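Local atomic coordinates of phosphoribosylaminoimidazole carboxylase, ATPase subunit (Thermotoga maritima, PDB entry 3AX6), a protein that probably catalyses the ATP-dependent joining of hydrogencarbonate to 5-aminoimidazole ribonucleotide, giving N5-carboxyaminoimidazole ribonucleotide in purine biosynthesis. Residues I151-N154 with E155-E159. Residues are numbered along the deposited sequence; the frame is centred on the assembly and turned at random.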
ATOM      1  N   ILE A 151      38.979   5.698 -10.075  1.00 24.53           N
ATOM      2  CA  ILE A 151      39.442   6.974 -10.589  1.00 25.58           C
ATOM      3  C   ILE A 151      40.966   6.943 -10.713  1.00 25.11           C
ATOM      4  O   ILE A 151      41.680   6.924  -9.710  1.00 25.18           O
ATOM      5  CB  ILE A 151      39.015   8.120  -9.657  1.00 24.13           C
ATOM      6  CG1 ILE A 151      37.491   8.108  -9.500  1.00 24.08           C
ATOM      7  CG2 ILE A 151      39.470   9.446 -10.234  1.00 27.20           C
ATOM      8  CD1 ILE A 151      36.960   9.089  -8.476  1.00 23.36           C
ATOM      9  N   ILE A 152      41.452   6.912 -11.951  1.00 24.51           N
ATOM     10  CA  ILE A 152      42.889   6.890 -12.207  1.00 24.91           C
ATOM     11  C   ILE A 152      43.439   8.318 -12.107  1.00 25.32           C
ATOM     12  O   ILE A 152      43.380   9.093 -13.066  1.00 25.08           O
ATOM     13  CB  ILE A 152      43.187   6.300 -13.607  1.00 24.16           C
ATOM     14  CG1 ILE A 152      42.590   4.895 -13.704  1.00 24.01           C
ATOM     15  CG2 ILE A 152      44.695   6.230 -13.848  1.00 25.82           C
ATOM     16  CD1 ILE A 152      42.782   4.224 -15.044  1.00 24.27           C
ATOM     17  N   LYS A 153      43.968   8.656 -10.936  1.00 24.92           N
ATOM     18  CA  LYS A 153      44.511   9.986 -10.684  1.00 27.70           C
ATOM     19  C   LYS A 153      45.899  10.226 -11.284  1.00 28.71           C
ATOM     20  O   LYS A 153      46.260  11.364 -11.574  1.00 29.08           O
ATOM     21  CB  LYS A 153      44.542  10.246  -9.177  1.00 29.73           C
ATOM     22  CG  LYS A 153      43.176  10.068  -8.499  1.00 31.19           C
ATOM     23  CD  LYS A 153      43.254  10.258  -6.989  1.00 31.84           C
ATOM     24  CE  LYS A 153      44.191   9.244  -6.339  1.00 33.24           C
ATOM     25  NZ  LYS A 153      43.748   7.837  -6.545  1.00 33.73           N
ATOM     26  N   ASN A 154      46.666   9.155 -11.476  1.00 29.79           N
ATOM     27  CA  ASN A 154      48.011   9.253 -12.047  1.00 29.45           C
ATOM     28  C   ASN A 154      48.527   7.884 -12.489  1.00 30.90           C
ATOM     29  O   ASN A 154      47.796   6.894 -12.444  1.00 32.22           O
ATOM     30  CB  ASN A 154      48.971   9.857 -11.020  1.00 27.56           C
ATOM     31  CG  ASN A 154      48.850   9.209  -9.653  1.00 26.92           C
ATOM     32  OD1 ASN A 154      49.000   7.995  -9.510  1.00 28.71           O
ATOM     33  ND2 ASN A 154      48.578  10.020  -8.640  1.00 24.35           N
ATOM     34  N   GLU A 155      49.785   7.829 -12.919  1.00 31.86           N
ATOM     35  CA  GLU A 155      50.401   6.577 -13.359  1.00 33.97           C
ATOM     36  C   GLU A 155      50.316   5.475 -12.304  1.00 34.51           C
ATOM     37  O   GLU A 155      49.926   4.347 -12.603  1.00 34.48           O
ATOM     38  CB  GLU A 155      51.875   6.793 -13.705  1.00 36.38           C
ATOM     39  CG  GLU A 155      52.145   7.352 -15.084  1.00 38.89           C
ATOM     40  CD  GLU A 155      53.633   7.471 -15.364  1.00 40.85           C
ATOM     41  OE1 GLU A 155      54.004   7.629 -16.547  1.00 42.21           O
ATOM     42  OE2 GLU A 155      54.431   7.412 -14.401  1.00 40.34           O
ATOM     43  N   LYS A 156      50.700   5.807 -11.074  1.00 33.98           N
ATOM     44  CA  LYS A 156      50.681   4.845  -9.979  1.00 34.22           C
ATOM     45  C   LYS A 156      49.392   4.038  -9.910  1.00 34.13           C
ATOM     46  O   LYS A 156      49.415   2.848  -9.589  1.00 34.36           O
ATOM     47  CB  LYS A 156      50.897   5.558  -8.636  1.00 35.13           C
ATOM     48  CG  LYS A 156      52.332   6.005  -8.363  1.00 35.72           C
ATOM     49  CD  LYS A 156      53.305   4.827  -8.226  1.00 38.20           C
ATOM     50  CE  LYS A 156      52.989   3.910  -7.035  1.00 37.30           C
ATOM     51  NZ  LYS A 156      51.795   3.033  -7.249  1.00 36.44           N
ATOM     52  N   ASP A 157      48.267   4.678 -10.210  1.00 32.31           N
ATOM     53  CA  ASP A 157      46.989   3.992 -10.143  1.00 31.72           C
ATOM     54  C   ASP A 157      46.765   2.967 -11.248  1.00 33.10           C
ATOM     55  O   ASP A 157      45.876   2.126 -11.139  1.00 32.52           O
ATOM     56  CB  ASP A 157      45.843   5.006 -10.115  1.00 30.51           C
ATOM     57  CG  ASP A 157      45.812   5.807  -8.827  1.00 29.93           C
ATOM     58  OD1 ASP A 157      46.429   5.361  -7.839  1.00 29.72           O
ATOM     59  OD2 ASP A 157      45.169   6.872  -8.792  1.00 27.77           O
ATOM     60  N   LEU A 158      47.572   3.017 -12.303  1.00 34.69           N
ATOM     61  CA  LEU A 158      47.414   2.053 -13.386  1.00 37.53           C
ATOM     62  C   LEU A 158      47.722   0.625 -12.923  1.00 41.01           C
ATOM     63  O   LEU A 158      47.290  -0.348 -13.551  1.00 41.73           O
ATOM     64  CB  LEU A 158      48.305   2.427 -14.570  1.00 35.96           C
ATOM     65  CG  LEU A 158      47.939   3.725 -15.298  1.00 35.44           C
ATOM     66  CD1 LEU A 158      48.807   3.869 -16.537  1.00 35.00           C
ATOM     67  CD2 LEU A 158      46.470   3.708 -15.691  1.00 35.56           C
ATOM     68  N   GLU A 159      48.458   0.503 -11.820  1.00 44.04           N
ATOM     69  CA  GLU A 159      48.817  -0.804 -11.270  1.00 45.90           C
ATOM     70  C   GLU A 159      47.640  -1.445 -10.556  1.00 47.33           C
ATOM     71  O   GLU A 159      47.483  -2.668 -10.573  1.00 47.52           O
ATOM     72  CB  GLU A 159      49.984  -0.674 -10.286  1.00 46.46           C
ATOM     73  CG  GLU A 159      51.361  -0.816 -10.919  1.00 48.06           C
ATOM     74  CD  GLU A 159      51.569  -2.179 -11.560  1.00 49.07           C
ATOM     75  OE1 GLU A 159      50.976  -2.442 -12.627  1.00 49.56           O
ATOM     76  OE2 GLU A 159      52.323  -2.993 -10.989  1.00 49.64           O
TER
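Asp157 reaches back across the turn to Lys153 and meets it twice through a single carboxylate oxygen. The backbone N of Lys153 gives a hydrogen bond of 3.0 Å to Asp157 OD2, with an angle of 148° at the hydrogen; Asp157 OD2 accepts it on its anti lone pair, away from OD1. Lys153 NZ closes a salt bridge of 2.8 Å to the same Asp157 OD2, arriving on the syn side but 28° out of the carboxylate plane. Bends at its last two torsions curl the lysine chain back so that NZ comes to that side of OD2. Two donors on different sides of OD2 limit rotation of the carboxylate, and the ammonium charge probably favours its ionised form.

The backbone of Asp157 is held as well: its N donates to Asn154 O over 3.2 Å, from above the carbonyl plane, and more weakly to Asn154 OD1 at 3.5 Å. Asn154 CG sits between its own backbone N and carbonyl carbon (chi1 48°), which brings OD1 forward over the turn that begins at Glu155, 3.2 Å from Lys156 CB. A second bond from residue i+3 to residue i, Leu158 N to Glu155 O at 2.7 Å, continues that turn.

On the apolar side, Ile152 and Leu158 cross at about a right angle, Ile152 CG2 lying 3.6 Å from Leu158 CD2. Both also touch Val128 of helix 124-129, while the backbone of Ile152 pairs with Val135. Ile151, one residue earlier in the edge strand 149-152, packs on Phe171 and has its side chain about 5 Å from the bound ADP.

With helical backbone angles at Glu155 and Lys156, residues 154-157 form a beta turn of the type I/III kind, leading out of strand 149-152 at the surface of the ATP-grasp domain, beside the ADP pocket.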